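Local coordinates for DNA processing protein DprA (Streptococcus pneumoniae, PDB 3UQZ), which binds single-stranded DNA cooperatively, shields it from nucleases and helps load the RecA recombinase onto it during natural transformation, at residues M1-N5 and D32-L37; L95-L101 and H188-Y194; A163-T167 and R208-I212. All coordinates share one frame; numbering follows the deposited sequence.

Interaction 1 of 3, residues M1-N5 and D32-L37; sequences MKITN and DQELLL
Lys2 and Glu34 form a single backbone bridge flanked by hydrogen bonds: Leu35 N gives to Met1 O (2.9 Å), and Ile3 N gives to Gln33 O (2.8 Å) in a nearly straight bond of 169°. The chain terminus joins in, for Met1 N donates to Leu35 O from above the carbonyl plane. Lys2 adds a side-chain bond: with CG trans to its backbone N (chi1 176°) and a bend at chi2, the chain carries NZ to Asp32 O at 2.8 Å. A long flexible amine suits this exposed place, where the Glu34 and Lys2 side chains cross at about a right angle, Glu34 OE1 3.7 Å from Lys2 CD; Lys2 NZ and Glu34 OE1 stay 4.9 Å apart, so any attraction is probably long-range. On the buried side, branched Ile3 sets CD1 against Leu35 CD1 at 3.8 Å, while Gln33 turns toward Ile3, its amide NE2 held by Leu25 O. The selenium of Met1, modelled as selenomethionine, approaches Leu37 CD1. Around this pairing the small helices of the sterile alpha motif domain close in: Ile3 and Leu35 both rest on Val24 of helix 18-28 and Ile40 of helix 37-43, and Leu37 meets Met53, Tyr56 and Phe57 of helix 49-58.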
HETATM    1  N   MSE A   1     -50.612   7.284 -21.472  1.00 49.38           N
HETATM    2  CA  MSE A   1     -50.355   5.893 -21.066  1.00 48.89           C
HETATM    3  C   MSE A   1     -49.647   5.765 -19.713  1.00 50.69           C
HETATM    4  O   MSE A   1     -48.897   6.660 -19.315  1.00 49.38           O
HETATM    5  CB  MSE A   1     -49.595   5.103 -22.151  1.00 51.40           C
HETATM    6  CG  MSE A   1     -48.294   5.760 -22.610  1.00 58.99           C
HETATM    7 SE   MSE A   1     -47.072   4.507 -23.413  0.77 67.59          SE
HETATM    8  CE  MSE A   1     -46.148   3.915 -21.744  1.00 64.27           C
ATOM      9  N   LYS A   2     -49.891   4.645 -19.018  1.00 46.63           N
ATOM     10  CA  LYS A   2     -49.278   4.349 -17.723  1.00 45.92           C
ATOM     11  C   LYS A   2     -47.974   3.597 -17.985  1.00 48.19           C
ATOM     12  O   LYS A   2     -47.999   2.542 -18.624  1.00 47.63           O
ATOM     13  CB  LYS A   2     -50.247   3.528 -16.833  1.00 47.60           C
ATOM     14  CG  LYS A   2     -49.690   3.073 -15.479  1.00 57.92           C
ATOM     15  CD  LYS A   2     -49.806   4.138 -14.397  1.00 71.34           C
ATOM     16  CE  LYS A   2     -49.256   3.656 -13.080  1.00 82.06           C
ATOM     17  NZ  LYS A   2     -49.429   4.673 -12.014  1.00 92.52           N
ATOM     18  N   ILE A   3     -46.835   4.156 -17.528  1.00 42.84           N
ATOM     19  CA  ILE A   3     -45.532   3.505 -17.701  1.00 41.35           C
ATOM     20  C   ILE A   3     -45.349   2.445 -16.613  1.00 42.63           C
ATOM     21  O   ILE A   3     -45.098   2.776 -15.451  1.00 42.37           O
ATOM     22  CB  ILE A   3     -44.317   4.483 -17.798  1.00 43.99           C
ATOM     23  CG1 ILE A   3     -44.588   5.652 -18.770  1.00 43.59           C
ATOM     24  CG2 ILE A   3     -43.034   3.721 -18.180  1.00 44.69           C
ATOM     25  CD1 ILE A   3     -43.695   6.878 -18.544  1.00 41.65           C
ATOM     26  N   THR A   4     -45.523   1.173 -16.999  1.00 36.87           N
ATOM     27  CA  THR A   4     -45.358  -0.006 -16.134  1.00 35.56           C
ATOM     28  C   THR A   4     -43.954  -0.581 -16.390  1.00 37.73           C
ATOM     29  O   THR A   4     -43.236  -0.041 -17.244  1.00 36.83           O
ATOM     30  CB  THR A   4     -46.457  -1.055 -16.454  1.00 39.05           C
ATOM     31  OG1 THR A   4     -46.384  -1.428 -17.826  1.00 40.06           O
ATOM     32  CG2 THR A   4     -47.850  -0.576 -16.133  1.00 34.21           C
ATOM     33  N   ASN A   5     -43.562  -1.677 -15.687  1.00 33.11           N
ATOM     34  CA  ASN A   5     -42.254  -2.308 -15.914  1.00 32.68           C
ATOM     35  C   ASN A   5     -42.146  -2.847 -17.339  1.00 37.74           C
ATOM     36  O   ASN A   5     -41.081  -2.720 -17.956  1.00 38.71           O
ATOM     37  CB  ASN A   5     -41.946  -3.399 -14.891  1.00 31.09           C
ATOM     38  CG  ASN A   5     -41.688  -2.908 -13.485  1.00 40.76           C
ATOM     39  OD1 ASN A   5     -41.687  -1.694 -13.197  1.00 27.46           O
ATOM     40  ND2 ASN A   5     -41.498  -3.864 -12.567  1.00 23.54           N
ATOM     41  N   ASP A  32     -47.873  10.529 -11.665  1.00 53.25           N
ATOM     42  CA  ASP A  32     -48.074   9.103 -11.389  1.00 52.29           C
ATOM     43  C   ASP A  32     -47.782   8.173 -12.566  1.00 52.83           C
ATOM     44  O   ASP A  32     -48.452   7.153 -12.763  1.00 52.23           O
ATOM     45  CB  ASP A  32     -49.428   8.847 -10.706  1.00 55.08           C
ATOM     46  CG  ASP A  32     -49.514   9.407  -9.297  1.00 72.51           C
ATOM     47  OD1 ASP A  32     -48.451   9.765  -8.727  1.00 75.35           O
ATOM     48  OD2 ASP A  32     -50.639   9.490  -8.761  1.00 79.59           O
ATOM     49  N   GLN A  33     -46.735   8.528 -13.333  1.00 47.43           N
ATOM     50  CA  GLN A  33     -46.229   7.813 -14.514  1.00 46.68           C
ATOM     51  C   GLN A  33     -47.254   7.677 -15.653  1.00 51.68           C
ATOM     52  O   GLN A  33     -47.195   6.745 -16.453  1.00 51.03           O
ATOM     53  CB  GLN A  33     -45.530   6.476 -14.141  1.00 47.19           C
ATOM     54  CG  GLN A  33     -44.339   6.594 -13.174  1.00 44.51           C
ATOM     55  CD  GLN A  33     -43.235   7.527 -13.622  1.00 54.76           C
ATOM     56  OE1 GLN A  33     -43.019   7.776 -14.817  1.00 50.89           O
ATOM     57  NE2 GLN A  33     -42.510   8.075 -12.658  1.00 42.18           N
ATOM     58  N   GLU A  34     -48.177   8.646 -15.727  1.00 49.94           N
ATOM     59  CA  GLU A  34     -49.250   8.746 -16.715  1.00 49.95           C
ATOM     60  C   GLU A  34     -48.843   9.857 -17.679  1.00 54.72           C
ATOM     61  O   GLU A  34     -49.002  11.041 -17.369  1.00 54.81           O
ATOM     62  CB  GLU A  34     -50.580   9.059 -16.005  1.00 51.24           C
ATOM     63  CG  GLU A  34     -51.810   8.625 -16.773  1.00 63.53           C
ATOM     64  CD  GLU A  34     -52.210   7.171 -16.608  1.00 83.91           C
ATOM     65  OE1 GLU A  34     -52.306   6.702 -15.450  1.00 73.05           O
ATOM     66  OE2 GLU A  34     -52.491   6.518 -17.641  1.00 75.34           O
ATOM     67  N   LEU A  35     -48.224   9.468 -18.804  1.00 51.54           N
ATOM     68  CA  LEU A  35     -47.693  10.376 -19.831  1.00 51.42           C
ATOM     69  C   LEU A  35     -48.106   9.905 -21.210  1.00 55.75           C
ATOM     70  O   LEU A  35     -48.204   8.700 -21.417  1.00 55.96           O
ATOM     71  CB  LEU A  35     -46.141  10.386 -19.773  1.00 51.60           C
ATOM     72  CG  LEU A  35     -45.467  10.999 -18.538  1.00 56.73           C
ATOM     73  CD1 LEU A  35     -44.005  10.632 -18.486  1.00 57.33           C
ATOM     74  CD2 LEU A  35     -45.596  12.502 -18.529  1.00 59.19           C
ATOM     75  N   LEU A  36     -48.362  10.814 -22.159  1.00 52.53           N
ATOM     76  CA  LEU A  36     -48.640  10.300 -23.492  1.00 52.69           C
ATOM     77  C   LEU A  36     -47.377  10.186 -24.336  1.00 55.27           C
ATOM     78  O   LEU A  36     -46.414  10.907 -24.089  1.00 55.31           O
ATOM     79  CB  LEU A  36     -49.886  10.833 -24.226  1.00 53.26           C
ATOM     80  CG  LEU A  36     -50.234  12.308 -24.254  1.00 58.44           C
ATOM     81  CD1 LEU A  36     -49.229  13.096 -25.046  1.00 58.70           C
ATOM     82  CD2 LEU A  36     -51.564  12.485 -24.922  1.00 60.70           C
ATOM     83  N   LEU A  37     -47.364   9.244 -25.285  1.00 50.33           N
ATOM     84  CA  LEU A  37     -46.213   8.887 -26.115  1.00 49.81           C
ATOM     85  C   LEU A  37     -45.423  10.027 -26.729  1.00 55.21           C
ATOM     86  O   LEU A  37     -44.193   9.954 -26.763  1.00 55.07           O
ATOM     87  CB  LEU A  37     -46.593   7.830 -27.149  1.00 49.64           C
ATOM     88  CG  LEU A  37     -45.464   7.000 -27.760  1.00 54.00           C
ATOM     89  CD1 LEU A  37     -44.718   6.170 -26.710  1.00 53.88           C
ATOM     90  CD2 LEU A  37     -46.011   6.077 -28.786  1.00 55.33           C
TER

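Interaction 2 of 3, residues L95-L101 and H188-Y194; sequences LFYKGNL and HLVLSEY
Phe96 turns the edge of its ring to the carbonyl oxygens of Ser192 and Glu193, which lie near the ring plane, while Tyr9 of helix 5-13 meets the ring edge-to-face. The Tyr97 ring carries Leu101 CD2 over the centre of one face, 3.7 Å above the plane, with Gly99 O at its edge, in plane. Leu191 CD2 (3.7 Å) and Leu189 CD1 (3.9 Å) pack against Tyr97 CB, and Leu189 CD1 also reaches ring atom CD1 obliquely. Leu189, its CG opposite the backbone N (chi1 179°), presents the same methyl to Leu101 CD2. The backbones of the two strands pair antiparallel. Phe96 with Ser192 and Lys98 with Val190 are hydrogen-bonded pairs, Phe96 N to Ser192 O at 2.7 Å and Val190 N to Lys98 O at 2.9 Å, and Asn100 N to His188 O extends the ladder. Glycine suits position 99, with its phi of 127°, because a side chain would run into His188 O, Leu189 CA and the carbonyl before it. At the other end Leu95 CD2 packs on Glu193 CG, whose carboxylate forms a salt bridge with Arg210; Ser192 OG accepts from Tyr194 N in an ST turn and bonds Thr167 O. Strand 189-192 lies between antiparallel strand 94-99 and parallel strand 161-164, marking the antiparallel extension of a Rossmann-like sheet.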
ATOM      1  N   LEU A  95     -34.128  -4.174 -14.030  1.00 29.57           N
ATOM      2  CA  LEU A  95     -33.254  -5.331 -13.795  1.00 29.08           C
ATOM      3  C   LEU A  95     -34.042  -6.626 -13.748  1.00 33.75           C
ATOM      4  O   LEU A  95     -35.002  -6.743 -12.985  1.00 32.86           O
ATOM      5  CB  LEU A  95     -32.421  -5.207 -12.485  1.00 28.32           C
ATOM      6  CG  LEU A  95     -31.253  -4.209 -12.461  1.00 31.85           C
ATOM      7  CD1 LEU A  95     -30.819  -3.916 -11.043  1.00 31.39           C
ATOM      8  CD2 LEU A  95     -30.079  -4.708 -13.274  1.00 33.51           C
ATOM      9  N   PHE A  96     -33.616  -7.605 -14.556  1.00 31.67           N
ATOM     10  CA  PHE A  96     -34.173  -8.950 -14.581  1.00 32.13           C
ATOM     11  C   PHE A  96     -33.358  -9.762 -13.600  1.00 35.77           C
ATOM     12  O   PHE A  96     -32.166  -9.494 -13.436  1.00 36.52           O
ATOM     13  CB  PHE A  96     -34.078  -9.570 -15.969  1.00 34.26           C
ATOM     14  CG  PHE A  96     -34.935  -8.880 -16.991  1.00 36.36           C
ATOM     15  CD1 PHE A  96     -36.279  -9.207 -17.129  1.00 39.56           C
ATOM     16  CD2 PHE A  96     -34.399  -7.911 -17.828  1.00 38.24           C
ATOM     17  CE1 PHE A  96     -37.070  -8.574 -18.092  1.00 40.20           C
ATOM     18  CE2 PHE A  96     -35.191  -7.274 -18.781  1.00 40.75           C
ATOM     19  CZ  PHE A  96     -36.518  -7.619 -18.915  1.00 38.69           C
ATOM     20  N   TYR A  97     -33.991 -10.729 -12.928  1.00 31.22           N
ATOM     21  CA  TYR A  97     -33.319 -11.536 -11.923  1.00 29.91           C
ATOM     22  C   TYR A  97     -33.720 -12.999 -11.945  1.00 34.02           C
ATOM     23  O   TYR A  97     -34.753 -13.380 -12.499  1.00 34.00           O
ATOM     24  CB  TYR A  97     -33.496 -10.925 -10.520  1.00 30.15           C
ATOM     25  CG  TYR A  97     -34.880 -11.078  -9.938  1.00 31.80           C
ATOM     26  CD1 TYR A  97     -35.202 -12.160  -9.122  1.00 33.06           C
ATOM     27  CD2 TYR A  97     -35.865 -10.120 -10.173  1.00 33.30           C
ATOM     28  CE1 TYR A  97     -36.476 -12.308  -8.586  1.00 33.25           C
ATOM     29  CE2 TYR A  97     -37.146 -10.256  -9.640  1.00 34.67           C
ATOM     30  CZ  TYR A  97     -37.446 -11.351  -8.846  1.00 44.04           C
ATOM     31  OH  TYR A  97     -38.699 -11.471  -8.297  1.00 49.49           O
ATOM     32  N   LYS A  98     -32.882 -13.798 -11.303  1.00 30.36           N
ATOM     33  CA  LYS A  98     -33.010 -15.225 -11.113  1.00 29.63           C
ATOM     34  C   LYS A  98     -32.508 -15.481  -9.691  1.00 32.82           C
ATOM     35  O   LYS A  98     -31.334 -15.283  -9.408  1.00 32.87           O
ATOM     36  CB  LYS A  98     -32.162 -15.962 -12.163  1.00 31.82           C
ATOM     37  CG  LYS A  98     -32.324 -17.464 -12.152  1.00 43.23           C
ATOM     38  CD  LYS A  98     -33.195 -17.977 -13.285  1.00 48.34           C
ATOM     39  CE  LYS A  98     -33.258 -19.492 -13.285  1.00 61.01           C
ATOM     40  NZ  LYS A  98     -33.832 -20.051 -12.022  1.00 66.93           N
ATOM     41  N   GLY A  99     -33.421 -15.826  -8.801  1.00 29.52           N
ATOM     42  CA  GLY A  99     -33.091 -16.115  -7.418  1.00 29.53           C
ATOM     43  C   GLY A  99     -33.885 -15.348  -6.379  1.00 35.51           C
ATOM     44  O   GLY A  99     -35.019 -14.919  -6.618  1.00 34.31           O
ATOM     45  N   ASN A 100     -33.265 -15.190  -5.202  1.00 33.85           N
ATOM     46  CA  ASN A 100     -33.841 -14.571  -4.024  1.00 33.67           C
ATOM     47  C   ASN A 100     -33.502 -13.092  -3.904  1.00 38.01           C
ATOM     48  O   ASN A 100     -32.344 -12.736  -3.653  1.00 37.31           O
ATOM     49  CB  ASN A 100     -33.406 -15.357  -2.771  1.00 32.33           C
ATOM     50  CG  ASN A 100     -34.061 -14.957  -1.477  1.00 52.42           C
ATOM     51  OD1 ASN A 100     -35.126 -14.312  -1.430  1.00 49.55           O
ATOM     52  ND2 ASN A 100     -33.442 -15.381  -0.392  1.00 42.51           N
ATOM     53  N   LEU A 101     -34.541 -12.230  -4.020  1.00 34.28           N
ATOM     54  CA  LEU A 101     -34.412 -10.778  -3.895  1.00 33.31           C
ATOM     55  C   LEU A 101     -34.086 -10.331  -2.476  1.00 37.71           C
ATOM     56  O   LEU A 101     -33.720  -9.172  -2.298  1.00 38.06           O
ATOM     57  CB  LEU A 101     -35.683 -10.056  -4.373  1.00 32.98           C
ATOM     58  CG  LEU A 101     -35.905  -9.874  -5.871  1.00 36.82           C
ATOM     59  CD1 LEU A 101     -37.098  -8.965  -6.122  1.00 36.20           C
ATOM     60  CD2 LEU A 101     -34.685  -9.290  -6.560  1.00 37.93           C
ATOM     61  N   HIS A 188     -29.027 -18.421  -4.519  1.00 34.43           N
ATOM     62  CA  HIS A 188     -28.632 -17.028  -4.270  1.00 32.59           C
ATOM     63  C   HIS A 188     -29.387 -16.061  -5.198  1.00 33.64           C
ATOM     64  O   HIS A 188     -30.585 -16.243  -5.371  1.00 34.26           O
ATOM     65  CB  HIS A 188     -27.097 -16.919  -4.402  1.00 33.50           C
ATOM     66  CG  HIS A 188     -26.373 -17.828  -3.463  1.00 36.79           C
ATOM     67  ND1 HIS A 188     -25.931 -17.381  -2.237  1.00 38.70           N
ATOM     68  CD2 HIS A 188     -26.133 -19.157  -3.558  1.00 38.47           C
ATOM     69  CE1 HIS A 188     -25.420 -18.442  -1.630  1.00 38.27           C
ATOM     70  NE2 HIS A 188     -25.527 -19.536  -2.383  1.00 38.41           N
ATOM     71  N   LEU A 189     -28.711 -15.053  -5.800  1.00 27.04           N
ATOM     72  CA  LEU A 189     -29.323 -14.071  -6.701  1.00 24.55           C
ATOM     73  C   LEU A 189     -28.408 -13.685  -7.885  1.00 28.70           C
ATOM     74  O   LEU A 189     -27.236 -13.352  -7.688  1.00 28.44           O
ATOM     75  CB  LEU A 189     -29.718 -12.823  -5.897  1.00 23.36           C
ATOM     76  CG  LEU A 189     -30.370 -11.643  -6.633  1.00 25.77           C
ATOM     77  CD1 LEU A 189     -31.743 -12.010  -7.224  1.00 23.83           C
ATOM     78  CD2 LEU A 189     -30.492 -10.446  -5.705  1.00 26.36           C
ATOM     79  N   VAL A 190     -28.957 -13.730  -9.111  1.00 24.67           N
ATOM     80  CA  VAL A 190     -28.265 -13.327 -10.340  1.00 24.40           C
ATOM     81  C   VAL A 190     -29.058 -12.154 -10.898  1.00 29.07           C
ATOM     82  O   VAL A 190     -30.277 -12.266 -11.059  1.00 28.22           O
ATOM     83  CB  VAL A 190     -28.123 -14.452 -11.414  1.00 27.62           C
ATOM     84  CG1 VAL A 190     -27.240 -13.995 -12.569  1.00 27.02           C
ATOM     85  CG2 VAL A 190     -27.583 -15.744 -10.823  1.00 26.94           C
ATOM     86  N   LEU A 191     -28.379 -11.035 -11.170  1.00 26.19           N
ATOM     87  CA  LEU A 191     -29.007  -9.839 -11.737  1.00 25.79           C
ATOM     88  C   LEU A 191     -28.487  -9.570 -13.157  1.00 31.27           C
ATOM     89  O   LEU A 191     -27.321  -9.869 -13.473  1.00 31.05           O
ATOM     90  CB  LEU A 191     -28.762  -8.606 -10.855  1.00 25.29           C
ATOM     91  CG  LEU A 191     -29.353  -8.605  -9.445  1.00 29.52           C
ATOM     92  CD1 LEU A 191     -28.717  -7.499  -8.597  1.00 28.93           C
ATOM     93  CD2 LEU A 191     -30.893  -8.466  -9.462  1.00 30.37           C
ATOM     94  N   SER A 192     -29.355  -8.986 -14.008  1.00 27.62           N
ATOM     95  CA  SER A 192     -29.022  -8.630 -15.396  1.00 27.35           C
ATOM     96  C   SER A 192     -29.915  -7.516 -15.940  1.00 31.68           C
ATOM     97  O   SER A 192     -31.099  -7.459 -15.619  1.00 32.64           O
ATOM     98  CB  SER A 192     -29.111  -9.850 -16.314  1.00 30.03           C
ATOM     99  OG  SER A 192     -28.595  -9.559 -17.602  1.00 34.45           O
ATOM    100  N   GLU A 193     -29.351  -6.645 -16.775  1.00 27.45           N
ATOM    101  CA  GLU A 193     -30.081  -5.561 -17.439  1.00 26.54           C
ATOM    102  C   GLU A 193     -30.544  -6.056 -18.811  1.00 33.14           C
ATOM    103  O   GLU A 193     -31.364  -5.408 -19.443  1.00 34.56           O
ATOM    104  CB  GLU A 193     -29.140  -4.366 -17.656  1.00 26.88           C
ATOM    105  CG  GLU A 193     -29.407  -3.182 -16.750  1.00 34.51           C
ATOM    106  CD  GLU A 193     -28.553  -1.970 -17.053  1.00 53.84           C
ATOM    107  OE1 GLU A 193     -29.041  -0.839 -16.840  1.00 43.91           O
ATOM    108  OE2 GLU A 193     -27.420  -2.140 -17.556  1.00 49.16           O
ATOM    109  N   TYR A 194     -29.988  -7.192 -19.268  1.00 29.68           N
ATOM    110  CA  TYR A 194     -30.200  -7.798 -20.573  1.00 30.20           C
ATOM    111  C   TYR A 194     -31.288  -8.856 -20.603  1.00 36.75           C
ATOM    112  O   TYR A 194     -31.409  -9.672 -19.695  1.00 35.98           O
ATOM    113  CB  TYR A 194     -28.861  -8.311 -21.133  1.00 31.08           C
ATOM    114  CG  TYR A 194     -27.769  -7.278 -20.955  1.00 32.21           C
ATOM    115  CD1 TYR A 194     -27.754  -6.112 -21.721  1.00 33.19           C
ATOM    116  CD2 TYR A 194     -26.830  -7.397 -19.937  1.00 33.17           C
ATOM    117  CE1 TYR A 194     -26.820  -5.104 -21.489  1.00 32.52           C
ATOM    118  CE2 TYR A 194     -25.882  -6.400 -19.705  1.00 34.00           C
ATOM    119  CZ  TYR A 194     -25.874  -5.262 -20.493  1.00 40.10           C
ATOM    120  OH  TYR A 194     -24.965  -4.263 -20.262  1.00 44.47           O
TER

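Interaction 3 of 3, residues A163-T167 and R208-I212; sequences AVIGT and RNRII
Val164 supplies the apolar part of the contact, facing helix 204-215 with both branches. Its CB lies 3.7 Å from Ile212 CG1, the two side chains sliding past each other in opposite directions, and its CG1 meets Ile211 CG2 at 3.9 Å and the aliphatic Arg208 CG at 3.7 Å. A compact beta-branched residue suits a strand packed this closely against a helix, and the two isoleucines bring methylene and methyl groups to this buried place. Arg208 contributes its aliphatic chain beside backbone carbonyls. A chi1 of -178° directs CG away from the backbone N and places it next to the oxygens of Val164 and Ile165; the course of the chain beyond CG is uncertain in this model. Polar bonding to the loop comes from another residue: His204 ND1, at the start of helix 204-215, hydrogen-bonds Gly166 O. As for charge, Arg208 NH2 lies close to Arg115 NH2. Such a pair of arginines beside the C-terminal end of a parallel strand, where Rossmann folds usually place their binding sites, is consistent with a basic patch for nucleic acid phosphates.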
ATOM      1  N   ALA A 163     -24.483 -12.199  -8.172  1.00 27.92           N
ATOM      2  CA  ALA A 163     -23.777 -12.102  -9.454  1.00 27.16           C
ATOM      3  C   ALA A 163     -24.493 -11.107 -10.376  1.00 33.50           C
ATOM      4  O   ALA A 163     -25.723 -11.142 -10.492  1.00 35.22           O
ATOM      5  CB  ALA A 163     -23.683 -13.453 -10.127  1.00 27.05           C
ATOM      6  N   VAL A 164     -23.731 -10.197 -10.998  1.00 28.34           N
ATOM      7  CA  VAL A 164     -24.252  -9.211 -11.962  1.00 26.98           C
ATOM      8  C   VAL A 164     -23.629  -9.618 -13.315  1.00 31.89           C
ATOM      9  O   VAL A 164     -22.409  -9.591 -13.461  1.00 32.30           O
ATOM     10  CB  VAL A 164     -23.954  -7.736 -11.542  1.00 28.12           C
ATOM     11  CG1 VAL A 164     -24.636  -6.733 -12.466  1.00 26.68           C
ATOM     12  CG2 VAL A 164     -24.378  -7.487 -10.097  1.00 27.59           C
ATOM     13  N   ILE A 165     -24.444 -10.115 -14.244  1.00 27.51           N
ATOM     14  CA  ILE A 165     -23.936 -10.610 -15.528  1.00 26.64           C
ATOM     15  C   ILE A 165     -24.013  -9.607 -16.688  1.00 30.29           C
ATOM     16  O   ILE A 165     -24.683  -8.572 -16.583  1.00 29.03           O
ATOM     17  CB  ILE A 165     -24.544 -11.998 -15.877  1.00 29.34           C
ATOM     18  CG1 ILE A 165     -26.090 -11.954 -15.943  1.00 28.90           C
ATOM     19  CG2 ILE A 165     -24.028 -13.072 -14.904  1.00 29.47           C
ATOM     20  CD1 ILE A 165     -26.768 -13.202 -16.534  1.00 34.40           C
ATOM     21  N   GLY A 166     -23.290  -9.917 -17.765  1.00 27.56           N
ATOM     22  CA  GLY A 166     -23.254  -9.123 -18.993  1.00 27.63           C
ATOM     23  C   GLY A 166     -23.931  -9.791 -20.177  1.00 33.42           C
ATOM     24  O   GLY A 166     -23.628  -9.486 -21.330  1.00 33.71           O
ATOM     25  N   THR A 167     -24.838 -10.744 -19.897  1.00 31.15           N
ATOM     26  CA  THR A 167     -25.612 -11.513 -20.883  1.00 30.01           C
ATOM     27  C   THR A 167     -27.059 -11.678 -20.363  1.00 34.12           C
ATOM     28  O   THR A 167     -27.379 -11.195 -19.262  1.00 33.12           O
ATOM     29  CB  THR A 167     -25.009 -12.918 -21.064  1.00 32.01           C
ATOM     30  OG1 THR A 167     -25.274 -13.709 -19.906  1.00 32.59           O
ATOM     31  CG2 THR A 167     -23.534 -12.914 -21.399  1.00 28.49           C
ATOM     32  N   ARG A 208     -22.146  -3.369 -16.706  1.00 33.46           N
ATOM     33  CA  ARG A 208     -22.439  -4.331 -15.639  1.00 33.63           C
ATOM     34  C   ARG A 208     -21.643  -3.932 -14.369  1.00 38.89           C
ATOM     35  O   ARG A 208     -22.190  -3.995 -13.265  1.00 39.59           O
ATOM     36  CB  ARG A 208     -22.000  -5.715 -16.161  1.00 32.64           C
ATOM     37  CG  ARG A 208     -22.213  -6.917 -15.291  1.00 39.48           C
ATOM     38  CD  ARG A 208     -20.987  -7.416 -14.527  1.00 36.23           C
ATOM     39  NE  ARG A 208     -19.709  -7.218 -15.199  1.00 35.84           N
ATOM     40  CZ  ARG A 208     -18.861  -8.189 -15.487  1.00 49.41           C
ATOM     41  NH1 ARG A 208     -19.159  -9.444 -15.198  1.00 31.53           N
ATOM     42  NH2 ARG A 208     -17.709  -7.917 -16.077  1.00 55.56           N
ATOM     43  N   ASN A 209     -20.368  -3.496 -14.538  1.00 33.97           N
ATOM     44  CA  ASN A 209     -19.481  -3.088 -13.441  1.00 33.04           C
ATOM     45  C   ASN A 209     -20.000  -1.916 -12.614  1.00 35.77           C
ATOM     46  O   ASN A 209     -19.762  -1.868 -11.401  1.00 36.75           O
ATOM     47  CB  ASN A 209     -18.074  -2.811 -13.940  1.00 29.99           C
ATOM     48  CG  ASN A 209     -17.336  -4.032 -14.411  1.00 50.37           C
ATOM     49  OD1 ASN A 209     -17.518  -5.153 -13.918  1.00 40.01           O
ATOM     50  ND2 ASN A 209     -16.450  -3.832 -15.363  1.00 46.43           N
ATOM     51  N   ARG A 210     -20.699  -0.979 -13.271  1.00 29.54           N
ATOM     52  CA  ARG A 210     -21.332   0.199 -12.670  1.00 27.87           C
ATOM     53  C   ARG A 210     -22.360  -0.250 -11.599  1.00 32.05           C
ATOM     54  O   ARG A 210     -22.418   0.353 -10.524  1.00 31.62           O
ATOM     55  CB  ARG A 210     -21.951   1.060 -13.789  1.00 24.40           C
ATOM     56  CG  ARG A 210     -23.347   1.628 -13.526  1.00 38.90           C
ATOM     57  CD  ARG A 210     -24.040   2.191 -14.760  1.00 34.23           C
ATOM     58  NE  ARG A 210     -24.379   1.114 -15.687  1.00 44.11           N
ATOM     59  CZ  ARG A 210     -25.612   0.795 -16.058  1.00 53.78           C
ATOM     60  NH1 ARG A 210     -26.648   1.491 -15.613  1.00 24.52           N
ATOM     61  NH2 ARG A 210     -25.817  -0.214 -16.889  1.00 49.30           N
ATOM     62  N   ILE A 211     -23.114  -1.351 -11.881  1.00 28.33           N
ATOM     63  CA  ILE A 211     -24.116  -1.957 -10.990  1.00 27.32           C
ATOM     64  C   ILE A 211     -23.420  -2.657  -9.812  1.00 33.78           C
ATOM     65  O   ILE A 211     -23.849  -2.465  -8.674  1.00 34.46           O
ATOM     66  CB  ILE A 211     -25.090  -2.905 -11.757  1.00 29.79           C
ATOM     67  CG1 ILE A 211     -25.755  -2.182 -12.944  1.00 28.84           C
ATOM     68  CG2 ILE A 211     -26.145  -3.526 -10.808  1.00 30.93           C
ATOM     69  CD1 ILE A 211     -26.393  -3.100 -13.994  1.00 29.76           C
ATOM     70  N   ILE A 212     -22.349  -3.463 -10.083  1.00 30.33           N
ATOM     71  CA  ILE A 212     -21.558  -4.152  -9.051  1.00 29.73           C
ATOM     72  C   ILE A 212     -21.104  -3.134  -7.996  1.00 34.85           C
ATOM     73  O   ILE A 212     -21.364  -3.337  -6.808  1.00 35.01           O
ATOM     74  CB  ILE A 212     -20.349  -4.936  -9.649  1.00 32.33           C
ATOM     75  CG1 ILE A 212     -20.806  -6.110 -10.550  1.00 31.75           C
ATOM     76  CG2 ILE A 212     -19.398  -5.436  -8.536  1.00 32.49           C
ATOM     77  CD1 ILE A 212     -19.722  -6.753 -11.327  1.00 32.23           C
TER

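How the interactions relate
Interaction 1 closes first along the chain, within the sterile alpha motif domain, its centre about 25 Å from that of interaction 2 and 28 Å from that of interaction 3. Interactions 2 and 3 share the Rossmann-like domain, with centres about 10 Å apart, and their segments alternate in sequence. Strand 189-192 joins the antiparallel edge of the sheet to its neighbour, strand 161-164, and helix 204-215, which follows strand 189-192 in the chain, packs on the latter. The two contacts also touch directly, as side chains at the end of strand 189-192 meet the helix and Ser192 CB packs on Ile165 CG1. The protein therefore consists of a helical sterile alpha motif domain followed by a Rossmann-like domain.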